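Local coordinates for GTPase activator-like protein (Chaetomium thermophilum, PDB 5HIU) that probably works as a GTPase activator when whole, this chain being the all-helical N-terminal part of TSC2 rather than its Rap-GAP domain, at residues W62-K66 and E101-T105; L377-E383 and L445-C451; E224-R228 and V262-E268; F292-Y296 and T308-V312; I275-S279 and K329-Q333. All blocks are in the same frame, centred on the assembly; numbering follows the deposited sequence.

How the contacts relate
All regular structure in this elongated chain is helical, and these five contacts sample it as one would sample an alpha-solenoid, in which each helix packs on its near neighbours in sequence. Contact 1 closes first, followed by contact 3, then contact 5 with contact 4 enclosed between its two segments, and finally contact 2. Contacts 1 and 2 lie on opposite sides of the chain's centre, their own centres about 73 Å apart. The middle three are closer, with centres 21 to 22 Å apart: contacts 3 and 5 share helix 266-277, and contact 4 begins on the next helix, 281-294. None touches another: each is a local joint at its own place along the long shape.

Contact 1. Residues W62-K66 and E101-T105; sequences WHAAK and EYFHT
Both segments are helical, Trp62 to Ala65 lying at the end of helix 59-65 and Glu101 to Thr105 within helix 96-107. They run side by side in the same direction, with CA atoms 8.1 Å apart for Trp62 and Tyr102 and 6.9 Å for Lys66 and Thr105. Trp62, with chi1 t, reaches across to the second helix, and its CE2 lies 3.3 Å from CD1 of Tyr102, whose chi1 is m. The two rings meet obliquely, their planes at 39°, while Tyr102 CB makes a CH-pi contact 4.1 Å from the centroid of the Trp62 six-membered ring. Trp62 NE1 gives a weak hydrogen bond of 3.3 Å to Thr105 OG1, which in turn donates to Glu101 O at 2.7 Å, so one hydroxyl joins the indole to the helix backbone. Lys66 CB packs 3.7 Å from Thr105 CG2. On the more exposed side, a long salt bridge links Lys66 NZ and Glu101 OE2 at 3.9 Å. Leu85, Cys88 and Val89 of the intervening helix 75-89 also touch Trp62, and Tyr102 OH is hydrogen-bonded to His59 ND1. Parallel packing of a helix on the next but one in sequence is characteristic of alpha-solenoids.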
# COMPACT_ATOMS: atom_id res chain seq x y z
N TRP A 62 4.74 32.83 -19.50
CA TRP A 62 3.80 32.17 -18.62
C TRP A 62 2.56 33.03 -18.49
O TRP A 62 1.45 32.56 -18.67
CB TRP A 62 4.41 31.93 -17.24
CG TRP A 62 3.47 31.23 -16.31
CD1 TRP A 62 2.54 31.81 -15.49
CD2 TRP A 62 3.35 29.82 -16.13
NE1 TRP A 62 1.85 30.83 -14.80
CE2 TRP A 62 2.32 29.60 -15.18
CE3 TRP A 62 4.02 28.71 -16.66
CZ2 TRP A 62 1.96 28.33 -14.76
CZ3 TRP A 62 3.65 27.43 -16.24
CH2 TRP A 62 2.63 27.26 -15.29
N HIS A 63 2.77 34.31 -18.20
CA HIS A 63 1.66 35.20 -17.92
C HIS A 63 0.83 35.44 -19.15
O HIS A 63 -0.41 35.49 -19.09
CB HIS A 63 2.17 36.54 -17.43
CG HIS A 63 3.02 36.45 -16.22
ND1 HIS A 63 2.90 35.44 -15.29
CD2 HIS A 63 3.99 37.27 -15.76
CE1 HIS A 63 3.78 35.63 -14.33
NE2 HIS A 63 4.45 36.73 -14.59
N ALA A 64 1.50 35.59 -20.28
CA ALA A 64 0.80 35.74 -21.53
C ALA A 64 -0.27 34.64 -21.70
O ALA A 64 -1.39 34.93 -22.11
CB ALA A 64 1.78 35.71 -22.69
N ALA A 65 0.07 33.40 -21.33
CA ALA A 65 -0.70 32.20 -21.71
C ALA A 65 -1.61 31.63 -20.66
O ALA A 65 -2.56 30.94 -21.01
CB ALA A 65 0.27 31.11 -22.16
N LYS A 66 -1.32 31.85 -19.38
CA LYS A 66 -2.00 31.14 -18.29
C LYS A 66 -3.53 31.18 -18.32
O LYS A 66 -4.19 30.23 -17.89
CB LYS A 66 -1.50 31.57 -16.92
CG LYS A 66 -1.67 33.04 -16.59
CD LYS A 66 -0.75 33.41 -15.44
CE LYS A 66 -0.72 34.89 -15.15
NZ LYS A 66 -1.40 35.20 -13.87
N GLU A 101 3.82 30.69 -8.31
CA GLU A 101 2.76 31.16 -9.18
C GLU A 101 2.43 30.14 -10.23
O GLU A 101 1.28 30.00 -10.68
CB GLU A 101 3.18 32.47 -9.82
CG GLU A 101 2.03 33.23 -10.43
CD GLU A 101 2.42 34.63 -10.85
OE1 GLU A 101 3.12 35.34 -10.05
OE2 GLU A 101 2.01 35.01 -11.98
N TYR A 102 3.44 29.39 -10.63
CA TYR A 102 3.22 28.30 -11.53
C TYR A 102 2.38 27.21 -10.84
O TYR A 102 1.39 26.74 -11.38
CB TYR A 102 4.56 27.76 -12.03
CG TYR A 102 5.44 28.81 -12.71
CD1 TYR A 102 4.91 29.99 -13.23
CD2 TYR A 102 6.80 28.61 -12.85
CE1 TYR A 102 5.72 30.93 -13.84
CE2 TYR A 102 7.61 29.53 -13.46
CZ TYR A 102 7.07 30.69 -13.95
OH TYR A 102 7.87 31.60 -14.56
N PHE A 103 2.73 26.85 -9.62
CA PHE A 103 1.97 25.83 -8.92
C PHE A 103 0.47 26.19 -8.82
O PHE A 103 -0.39 25.37 -9.06
CB PHE A 103 2.57 25.58 -7.55
CG PHE A 103 1.77 24.66 -6.69
CD1 PHE A 103 1.95 23.29 -6.75
CD2 PHE A 103 0.83 25.17 -5.80
CE1 PHE A 103 1.22 22.43 -5.94
CE2 PHE A 103 0.10 24.32 -4.99
CZ PHE A 103 0.29 22.95 -5.06
N HIS A 104 0.15 27.42 -8.47
CA HIS A 104 -1.26 27.77 -8.30
C HIS A 104 -2.00 27.87 -9.61
O HIS A 104 -3.19 27.55 -9.66
CB HIS A 104 -1.37 29.03 -7.49
CG HIS A 104 -0.92 28.83 -6.08
ND1 HIS A 104 0.24 29.37 -5.58
CD2 HIS A 104 -1.46 28.10 -5.08
CE1 HIS A 104 0.39 29.00 -4.32
NE2 HIS A 104 -0.64 28.23 -3.99
N THR A 105 -1.30 28.29 -10.66
CA THR A 105 -1.85 28.28 -12.00
C THR A 105 -2.15 26.84 -12.44
O THR A 105 -3.25 26.54 -12.90
CB THR A 105 -0.85 28.89 -12.99
OG1 THR A 105 -0.60 30.25 -12.66
CG2 THR A 105 -1.34 28.81 -14.43

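Contact 2. Residues L377-E383 and L445-C451; sequences LVEEHWE and LLQRDDC
Near the C-terminal end of the helical solenoid, the irregular segment 377-383 leading into helix 383-391 wraps against the turn and first residues of helix 448-459. A type I beta turn runs from Leu445 to Arg448. Leu445 CD1 lies 3.8 Å from Trp382 CH2, and Leu446 CD1 comes within 3.8 Å of Val378 O; the CA atoms of Leu446 and Glu379 are 8.1 Å apart. Gln447, at the N-cap position with chi1 m and chi2 p, lies over the Trp382 indole: its CG makes a CH-pi contact 3.6 Å from the centroid of the five-membered ring, 11° off the normal, while NE2 gives a weak hydrogen bond of 2.7 Å to Val378 O. Asp450, with chi1 m, faces the start of helix 383-391, its CA 5.5 Å from that of Glu383. Asp450 OD2 accepts weak hydrogen bonds from Trp382 N at 3.4 Å and Glu383 N at 3.0 Å; the Glu383 carboxylate pairs instead with Arg457. Cys451 SG sits at the edge of the indole, a sulfur-aromatic contact. The indole, with chi1 m, is also tied to its own segment: Trp382 NE1 donates a hydrogen bond to Leu377 O at 2.5 Å.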
# COMPACT_ATOMS: atom_id res chain seq x y z
N LEU A 377 9.12 -21.38 21.85
CA LEU A 377 8.54 -22.46 22.61
C LEU A 377 9.55 -23.42 23.28
O LEU A 377 9.15 -24.51 23.72
CB LEU A 377 7.46 -23.17 21.78
CG LEU A 377 7.71 -23.83 20.43
CD1 LEU A 377 8.44 -25.14 20.58
CD2 LEU A 377 6.38 -24.11 19.79
N VAL A 378 10.82 -23.04 23.42
CA VAL A 378 11.79 -23.98 23.98
C VAL A 378 11.66 -24.15 25.49
O VAL A 378 11.75 -25.27 25.98
CB VAL A 378 13.25 -23.67 23.62
CG1 VAL A 378 13.43 -23.65 22.11
CG2 VAL A 378 13.73 -22.38 24.26
N GLU A 379 11.45 -23.06 26.24
CA GLU A 379 11.41 -23.16 27.71
C GLU A 379 10.00 -23.37 28.26
O GLU A 379 9.74 -23.07 29.43
CB GLU A 379 12.00 -21.89 28.36
CG GLU A 379 13.45 -21.56 28.01
CD GLU A 379 14.47 -22.38 28.78
OE1 GLU A 379 14.20 -23.56 29.13
OE2 GLU A 379 15.56 -21.84 29.04
N GLU A 380 9.09 -23.92 27.46
CA GLU A 380 7.66 -23.70 27.66
C GLU A 380 6.81 -24.96 27.65
O GLU A 380 7.14 -25.94 27.00
CB GLU A 380 7.15 -22.78 26.56
CG GLU A 380 7.98 -21.52 26.35
CD GLU A 380 7.63 -20.40 27.30
OE1 GLU A 380 6.52 -20.41 27.88
OE2 GLU A 380 8.46 -19.48 27.45
N HIS A 381 5.69 -24.91 28.36
CA HIS A 381 4.69 -25.99 28.36
C HIS A 381 4.02 -26.09 27.00
O HIS A 381 3.58 -25.07 26.46
CB HIS A 381 3.61 -25.72 29.40
CG HIS A 381 4.13 -25.61 30.80
ND1 HIS A 381 4.44 -26.72 31.57
CD2 HIS A 381 4.40 -24.53 31.58
CE1 HIS A 381 4.88 -26.33 32.75
NE2 HIS A 381 4.86 -25.00 32.78
N TRP A 382 3.92 -27.30 26.45
CA TRP A 382 3.40 -27.48 25.09
C TRP A 382 1.96 -28.00 25.03
O TRP A 382 1.38 -28.07 23.94
CB TRP A 382 4.33 -28.40 24.27
CG TRP A 382 5.67 -27.79 23.93
CD1 TRP A 382 6.07 -26.50 24.18
CD2 TRP A 382 6.76 -28.42 23.24
NE1 TRP A 382 7.34 -26.30 23.71
CE2 TRP A 382 7.79 -27.46 23.14
CE3 TRP A 382 6.98 -29.69 22.72
CZ2 TRP A 382 9.02 -27.74 22.53
CZ3 TRP A 382 8.20 -29.97 22.12
CH2 TRP A 382 9.21 -28.99 22.04
N GLU A 383 1.38 -28.35 26.18
CA GLU A 383 -0.02 -28.78 26.24
C GLU A 383 -0.94 -27.72 25.66
O GLU A 383 -1.74 -28.01 24.76
CB GLU A 383 -0.47 -29.12 27.67
CG GLU A 383 -1.97 -29.43 27.78
CD GLU A 383 -2.32 -30.30 28.99
OE1 GLU A 383 -2.62 -31.50 28.80
OE2 GLU A 383 -2.28 -29.78 30.13
N LEU A 445 14.61 -33.74 26.01
CA LEU A 445 13.46 -32.91 25.68
C LEU A 445 12.50 -32.77 26.85
O LEU A 445 11.78 -33.71 27.20
CB LEU A 445 12.70 -33.49 24.50
CG LEU A 445 11.39 -32.82 24.11
CD1 LEU A 445 11.66 -31.45 23.56
CD2 LEU A 445 10.67 -33.69 23.08
N LEU A 446 12.45 -31.56 27.39
CA LEU A 446 11.61 -31.24 28.54
C LEU A 446 10.18 -31.76 28.37
O LEU A 446 9.66 -32.53 29.18
CB LEU A 446 11.57 -29.71 28.74
CG LEU A 446 12.88 -28.94 28.84
CD1 LEU A 446 12.58 -27.45 28.96
CD2 LEU A 446 13.72 -29.43 30.02
N GLN A 447 9.58 -31.37 27.24
CA GLN A 447 8.13 -31.40 27.06
C GLN A 447 7.62 -32.73 26.52
O GLN A 447 6.47 -32.83 26.11
CB GLN A 447 7.73 -30.29 26.10
CG GLN A 447 8.29 -28.91 26.45
CD GLN A 447 9.70 -28.67 25.92
OE1 GLN A 447 10.42 -29.61 25.62
NE2 GLN A 447 10.09 -27.41 25.82
N ARG A 448 8.47 -33.75 26.56
CA ARG A 448 8.17 -35.05 25.96
C ARG A 448 6.85 -35.68 26.40
O ARG A 448 6.20 -36.36 25.60
CB ARG A 448 9.32 -36.01 26.26
CG ARG A 448 9.22 -37.36 25.58
CD ARG A 448 10.47 -38.20 25.80
NE ARG A 448 10.71 -38.44 27.22
CZ ARG A 448 11.55 -39.35 27.72
NH1 ARG A 448 12.25 -40.15 26.92
NH2 ARG A 448 11.67 -39.46 29.04
N ASP A 449 6.46 -35.50 27.66
CA ASP A 449 5.21 -36.10 28.15
C ASP A 449 4.00 -35.39 27.54
O ASP A 449 2.99 -36.03 27.23
CB ASP A 449 5.13 -36.10 29.69
N ASP A 450 4.10 -34.07 27.37
CA ASP A 450 3.09 -33.31 26.62
C ASP A 450 3.08 -33.74 25.15
O ASP A 450 2.01 -33.92 24.55
CB ASP A 450 3.31 -31.79 26.75
CG ASP A 450 2.61 -31.19 27.98
OD1 ASP A 450 1.87 -31.94 28.68
OD2 ASP A 450 2.79 -29.97 28.23
N CYS A 451 4.27 -33.93 24.57
CA CYS A 451 4.38 -34.48 23.22
C CYS A 451 3.59 -35.77 23.13
O CYS A 451 2.74 -35.96 22.25
CB CYS A 451 5.83 -34.76 22.84
SG CYS A 451 6.75 -33.33 22.24

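Contact 3. Residues E224-R228 and V262-E268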
# COMPACT_ATOMS: atom_id res chain seq x y z
N GLU A 224 -4.98 -4.85 -9.62
CA GLU A 224 -3.86 -5.24 -8.81
C GLU A 224 -2.74 -4.19 -8.79
O GLU A 224 -2.10 -3.97 -7.76
CB GLU A 224 -3.35 -6.58 -9.34
CG GLU A 224 -2.04 -7.07 -8.79
CD GLU A 224 -1.89 -8.58 -8.91
OE1 GLU A 224 -2.88 -9.26 -9.24
OE2 GLU A 224 -0.78 -9.09 -8.66
N ASP A 225 -2.52 -3.54 -9.93
CA ASP A 225 -1.46 -2.52 -10.03
C ASP A 225 -1.66 -1.37 -9.06
O ASP A 225 -0.69 -0.89 -8.49
CB ASP A 225 -1.31 -1.98 -11.46
CG ASP A 225 -0.44 -2.87 -12.34
OD1 ASP A 225 0.36 -3.70 -11.82
OD2 ASP A 225 -0.58 -2.76 -13.57
N ASP A 226 -2.92 -0.94 -8.87
CA ASP A 226 -3.28 -0.01 -7.81
C ASP A 226 -2.82 -0.54 -6.44
O ASP A 226 -2.35 0.23 -5.61
CB ASP A 226 -4.79 0.22 -7.76
CG ASP A 226 -5.35 0.87 -9.03
OD1 ASP A 226 -4.56 1.45 -9.81
OD2 ASP A 226 -6.59 0.80 -9.24
N LEU A 227 -2.98 -1.83 -6.18
CA LEU A 227 -2.54 -2.37 -4.88
C LEU A 227 -1.04 -2.36 -4.78
O LEU A 227 -0.48 -2.06 -3.74
CB LEU A 227 -3.01 -3.81 -4.69
CG LEU A 227 -4.46 -4.02 -4.39
CD1 LEU A 227 -4.73 -5.52 -4.35
CD2 LEU A 227 -4.86 -3.38 -3.08
N ARG A 228 -0.38 -2.77 -5.86
CA ARG A 228 1.06 -2.77 -5.87
C ARG A 228 1.48 -1.35 -5.58
O ARG A 228 2.35 -1.11 -4.75
CB ARG A 228 1.59 -3.26 -7.22
CG ARG A 228 3.08 -3.11 -7.40
CD ARG A 228 3.55 -3.64 -8.75
NE ARG A 228 3.88 -5.06 -8.69
CZ ARG A 228 3.05 -6.07 -8.95
NH1 ARG A 228 1.79 -5.85 -9.33
NH2 ARG A 228 3.49 -7.32 -8.85
N VAL A 262 -4.06 -11.77 -1.59
CA VAL A 262 -3.63 -11.45 -2.95
C VAL A 262 -2.25 -12.04 -3.22
O VAL A 262 -1.28 -11.33 -3.31
CB VAL A 262 -3.61 -9.93 -3.23
CG1 VAL A 262 -3.27 -9.67 -4.70
CG2 VAL A 262 -4.95 -9.32 -2.90
N PRO A 263 -2.19 -13.35 -3.41
CA PRO A 263 -0.92 -14.07 -3.42
C PRO A 263 0.15 -13.46 -4.32
O PRO A 263 1.31 -13.46 -3.94
CB PRO A 263 -1.32 -15.48 -3.93
CG PRO A 263 -2.64 -15.31 -4.59
CD PRO A 263 -3.32 -14.21 -3.82
N SER A 264 -0.24 -12.92 -5.47
CA SER A 264 0.73 -12.32 -6.41
C SER A 264 1.46 -11.08 -5.87
O SER A 264 2.44 -10.65 -6.46
CB SER A 264 0.02 -11.91 -7.70
OG SER A 264 -0.75 -10.74 -7.49
N LEU A 265 0.95 -10.49 -4.79
CA LEU A 265 1.60 -9.36 -4.13
C LEU A 265 2.11 -9.70 -2.73
O LEU A 265 2.42 -8.81 -1.94
CB LEU A 265 0.63 -8.19 -4.03
CG LEU A 265 0.28 -7.57 -5.38
CD1 LEU A 265 -0.79 -6.50 -5.21
CD2 LEU A 265 1.50 -6.98 -6.05
N GLN A 266 2.22 -10.99 -2.41
CA GLN A 266 2.60 -11.40 -1.07
C GLN A 266 3.99 -10.90 -0.72
O GLN A 266 4.21 -10.40 0.38
CB GLN A 266 2.51 -12.91 -0.88
CG GLN A 266 2.49 -13.35 0.57
CD GLN A 266 2.37 -14.86 0.76
OE1 GLN A 266 3.38 -15.58 0.74
NE2 GLN A 266 1.15 -15.35 0.98
N LYS A 267 4.92 -11.06 -1.64
CA LYS A 267 6.30 -10.65 -1.38
C LYS A 267 6.40 -9.12 -1.16
O LYS A 267 6.98 -8.66 -0.15
CB LYS A 267 7.24 -11.16 -2.49
CG LYS A 267 6.88 -10.70 -3.90
CD LYS A 267 7.76 -11.31 -4.97
CE LYS A 267 7.56 -10.59 -6.30
NZ LYS A 267 8.17 -11.35 -7.43
N GLU A 268 5.76 -8.35 -2.04
CA GLU A 268 5.68 -6.90 -1.89
C GLU A 268 5.11 -6.46 -0.54
O GLU A 268 5.69 -5.60 0.11
CB GLU A 268 4.87 -6.25 -3.02
CG GLU A 268 5.68 -5.96 -4.29
CD GLU A 268 5.54 -7.05 -5.33
OE1 GLU A 268 5.22 -8.20 -4.96
OE2 GLU A 268 5.75 -6.75 -6.52
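A joint between next-but-one helices of an alpha-solenoid combines an apolar centre with a salt-bridge network on its outer side. Here the first turn of helix 224-240 meets the turn that joins helix 245-261 to helix 266-277. The closest CA atoms are those of Arg228 and Leu265, 6.8 Å apart. Leu265, at the N-cap position, is the principal apolar contribution of the second segment: its CD1 lies 3.5 Å from Leu227 CB, and its CD2 sits over one face of the Arg228 guanidinium, 3.4 Å from CZ. Leu227 CD1 also meets Val262 CG2 at 4.1 Å, and Ile258 of helix 245-261 touches both Leu227 and Leu265, which extends the apolar cluster to the helix between. Arg228 bends at chi3 (m), which places its guanidinium between two acids. Within its own helix Arg228 NH1 pairs with Asp225 OD1 at 3.6 Å; across the contact, Glu268 OE2 lies 3.3 Å from both NE and NH2 of Arg228, a salt bridge whose two component hydrogen bonds are weak.

Contact 4. Residues F292-Y296 and T308-V312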
# COMPACT_ATOMS: atom_id res chain seq x y z
N PHE A 292 -6.10 -9.21 16.51
CA PHE A 292 -6.97 -9.81 15.51
C PHE A 292 -7.41 -11.19 15.97
O PHE A 292 -8.52 -11.61 15.69
CB PHE A 292 -6.30 -9.87 14.15
CG PHE A 292 -5.94 -8.52 13.60
CD1 PHE A 292 -6.83 -7.45 13.70
CD2 PHE A 292 -4.71 -8.30 12.98
CE1 PHE A 292 -6.50 -6.20 13.19
CE2 PHE A 292 -4.38 -7.05 12.47
CZ PHE A 292 -5.27 -6.00 12.58
N LEU A 293 -6.53 -11.86 16.71
CA LEU A 293 -6.85 -13.14 17.32
C LEU A 293 -7.56 -12.97 18.66
O LEU A 293 -8.63 -13.53 18.87
CB LEU A 293 -5.56 -13.95 17.49
CG LEU A 293 -4.59 -14.04 16.30
CD1 LEU A 293 -3.35 -14.85 16.66
CD2 LEU A 293 -5.29 -14.63 15.09
N ARG A 294 -6.96 -12.18 19.56
CA ARG A 294 -7.50 -11.94 20.92
C ARG A 294 -8.84 -11.19 20.90
O ARG A 294 -9.81 -11.69 21.44
CB ARG A 294 -6.49 -11.19 21.80
N SER A 295 -8.89 -10.02 20.26
CA SER A 295 -10.16 -9.30 19.97
C SER A 295 -11.29 -10.20 19.47
O SER A 295 -12.45 -9.95 19.79
CB SER A 295 -9.99 -8.20 18.91
OG SER A 295 -8.77 -7.51 19.04
N TYR A 296 -10.95 -11.22 18.66
CA TYR A 296 -11.97 -11.98 17.93
C TYR A 296 -13.16 -12.35 18.84
O TYR A 296 -13.02 -12.52 20.05
CB TYR A 296 -11.39 -13.22 17.20
CG TYR A 296 -12.49 -14.03 16.52
CD1 TYR A 296 -13.10 -13.56 15.37
CD2 TYR A 296 -12.95 -15.22 17.05
CE1 TYR A 296 -14.13 -14.25 14.76
CE2 TYR A 296 -13.98 -15.92 16.45
CZ TYR A 296 -14.58 -15.43 15.29
OH TYR A 296 -15.64 -16.13 14.69
N THR A 308 -14.03 -9.69 10.57
CA THR A 308 -13.01 -10.02 11.56
C THR A 308 -12.21 -11.28 11.20
O THR A 308 -11.02 -11.36 11.53
CB THR A 308 -13.61 -10.20 12.97
OG1 THR A 308 -14.44 -9.07 13.28
CG2 THR A 308 -12.51 -10.35 14.02
N VAL A 309 -12.86 -12.26 10.56
CA VAL A 309 -12.17 -13.47 10.05
C VAL A 309 -11.14 -13.09 8.98
O VAL A 309 -10.00 -13.58 9.01
CB VAL A 309 -13.17 -14.52 9.48
CG1 VAL A 309 -12.52 -15.45 8.47
CG2 VAL A 309 -13.78 -15.34 10.62
N ARG A 310 -11.54 -12.22 8.05
CA ARG A 310 -10.60 -11.64 7.09
C ARG A 310 -9.33 -11.29 7.84
O ARG A 310 -8.27 -11.80 7.53
CB ARG A 310 -11.20 -10.39 6.42
CG ARG A 310 -10.19 -9.38 5.87
CD ARG A 310 -10.87 -8.18 5.24
NE ARG A 310 -11.70 -7.43 6.19
CZ ARG A 310 -12.41 -6.34 5.89
NH1 ARG A 310 -12.41 -5.84 4.66
NH2 ARG A 310 -13.12 -5.74 6.84
N ASP A 311 -9.49 -10.44 8.85
CA ASP A 311 -8.39 -9.98 9.70
C ASP A 311 -7.62 -11.12 10.34
O ASP A 311 -6.39 -11.09 10.41
CB ASP A 311 -8.90 -9.06 10.82
CG ASP A 311 -9.62 -7.81 10.30
OD1 ASP A 311 -9.22 -7.24 9.25
OD2 ASP A 311 -10.58 -7.40 10.97
N VAL A 312 -8.34 -12.11 10.84
CA VAL A 312 -7.72 -13.23 11.53
C VAL A 312 -6.81 -14.04 10.61
O VAL A 312 -5.68 -14.35 10.99
CB VAL A 312 -8.77 -14.16 12.17
CG1 VAL A 312 -8.10 -15.40 12.74
CG2 VAL A 312 -9.51 -13.42 13.27
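Three residues, Phe292, Tyr296 and Val312, account for more than half of the surface buried where helix 281-294 hands over to helix 302-322. The two segments run in roughly opposite directions, at a marked slant, as consecutive helices joined in a hairpin: Phe292 is nearest Val312, with CA atoms 5.3 Å apart, and Tyr296 is nearest Thr308, at 6.7 Å. Val312 fits closely against the end of the first helix. Val312 CG2 comes within 3.2 Å of the carbonyl oxygen of Phe292, and the same methyl lies 4.2 Å from Tyr296 CD1, while CG1 packs 3.7 Å from Leu293 CD2. Phe292 reaches past the side of the second helix, where its CD1 lies 3.9 Å from Asp311 CB; beyond the segments it also touches Ala315 of that helix and Ile252 and Gln253 of helix 245-261. Tyr296, with chi1 t, lays its ring beside Thr308 and Val309. Thr308 CG2 lies at the edge of that ring, 3.5 Å from Tyr296 CD1, and Val309 CG2 is 4.3 Å from Tyr296 CE1. Helix 336-348 adds Val346, which touches both Leu293 and Val312. Since the two segments share neither a hydrogen bond nor a salt bridge, the chemistry implies that this part of the hairpin is held by shape and by apolar burial.

Contact 5. Residues I275-S279 and K329-Q333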
# COMPACT_ATOMS: atom_id res chain seq x y z
N ILE A 275 9.47 -3.96 7.13
CA ILE A 275 9.98 -2.65 7.50
C ILE A 275 9.24 -2.20 8.75
O ILE A 275 9.87 -1.89 9.76
CB ILE A 275 9.81 -1.64 6.36
CG1 ILE A 275 10.80 -1.96 5.24
CG2 ILE A 275 10.02 -0.23 6.87
CD1 ILE A 275 10.39 -1.48 3.86
N ILE A 276 7.92 -2.20 8.70
CA ILE A 276 7.12 -1.74 9.84
C ILE A 276 7.46 -2.53 11.12
O ILE A 276 7.54 -1.96 12.23
CB ILE A 276 5.61 -1.86 9.56
CG1 ILE A 276 5.22 -0.98 8.38
CG2 ILE A 276 4.80 -1.46 10.79
CD1 ILE A 276 3.85 -1.26 7.82
N CYS A 277 7.65 -3.83 10.96
CA CYS A 277 7.92 -4.71 12.10
C CYS A 277 9.26 -4.41 12.77
O CYS A 277 9.37 -4.45 14.00
CB CYS A 277 7.88 -6.17 11.66
SG CYS A 277 6.19 -6.79 11.66
N ARG A 278 10.26 -4.09 11.95
CA ARG A 278 11.58 -3.77 12.45
C ARG A 278 11.71 -2.31 12.93
O ARG A 278 12.82 -1.82 13.11
CB ARG A 278 12.62 -4.06 11.37
CG ARG A 278 12.79 -5.54 11.09
CD ARG A 278 13.71 -5.76 9.91
NE ARG A 278 13.02 -5.40 8.67
CZ ARG A 278 13.61 -4.95 7.57
NH1 ARG A 278 14.92 -4.80 7.50
NH2 ARG A 278 12.86 -4.65 6.51
N SER A 279 10.58 -1.64 13.16
CA SER A 279 10.56 -0.22 13.46
C SER A 279 9.94 -0.06 14.83
O SER A 279 9.49 -1.04 15.42
CB SER A 279 9.72 0.53 12.42
OG SER A 279 8.37 0.65 12.87
N LYS A 329 17.96 -10.09 13.85
CA LYS A 329 17.48 -9.65 12.54
C LYS A 329 16.67 -8.34 12.66
O LYS A 329 16.39 -7.68 11.65
CB LYS A 329 16.63 -10.74 11.87
CG LYS A 329 17.40 -11.97 11.44
CD LYS A 329 16.44 -13.09 11.04
CE LYS A 329 17.15 -14.43 10.91
NZ LYS A 329 16.16 -15.49 10.55
N GLY A 330 16.31 -7.99 13.89
CA GLY A 330 15.71 -6.70 14.21
C GLY A 330 14.22 -6.81 14.47
O GLY A 330 13.57 -5.80 14.71
N TYR A 331 13.68 -8.04 14.44
CA TYR A 331 12.24 -8.27 14.49
C TYR A 331 11.76 -8.45 15.92
O TYR A 331 12.48 -9.02 16.73
CB TYR A 331 11.85 -9.50 13.66
CG TYR A 331 12.09 -9.37 12.17
CD1 TYR A 331 13.35 -9.61 11.62
CD2 TYR A 331 11.05 -9.03 11.29
CE1 TYR A 331 13.57 -9.51 10.25
CE2 TYR A 331 11.27 -8.92 9.92
CZ TYR A 331 12.53 -9.16 9.40
OH TYR A 331 12.76 -9.06 8.04
N PRO A 332 10.53 -7.98 16.23
CA PRO A 332 9.99 -8.09 17.57
C PRO A 332 9.57 -9.52 17.86
O PRO A 332 9.04 -10.20 16.99
CB PRO A 332 8.75 -7.20 17.52
CG PRO A 332 8.26 -7.34 16.12
CD PRO A 332 9.49 -7.57 15.26
N GLN A 333 9.79 -9.96 19.09
CA GLN A 333 9.38 -11.30 19.48
C GLN A 333 7.90 -11.33 19.85
O GLN A 333 7.31 -10.31 20.16
CB GLN A 333 10.27 -11.82 20.61
CG GLN A 333 11.47 -12.64 20.14
CD GLN A 333 12.27 -11.95 19.04
OE1 GLN A 333 12.83 -10.88 19.26
NE2 GLN A 333 12.33 -12.57 17.86
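This is a surface contact at the end of helix 266-277, where the chain bends towards helix 281-294 and an irregular segment, 329-333, passes alongside on its way to helix 336-348. The closest approach of the backbones is at Arg278 and Tyr331, with CA atoms 5.0 Å apart. Arg278 is the first residue to leave helical geometry, and its aliphatic part lies over the Tyr331 ring: CG makes a CH-pi contact 3.8 Å from the ring centroid, 6° off the normal, and CD is 3.6 Å from CZ of Tyr331. In an alpha-solenoid such turns and connecting loops lie along the borders of the stacked helices, and here the loop before helix 336-348 packs against the turn after helix 266-277. Cys277, the buried member of the contact, packs CB 4.2 Å from Pro332 CD and 4.3 Å from Tyr331 CD2; Leu322 of helix 302-322 touches all three residues. Gly330, at phi 105°, brings its carbonyl oxygen within 3.6 Å of Arg278 CA. A CB there would be jammed against the carbonyl oxygen of Lys329, and would stand 3.7 Å from Arg278 CG. Nearby, Ser279 OG donates to Ile276 O at 2.8 Å and also caps the backbone nitrogen of His281.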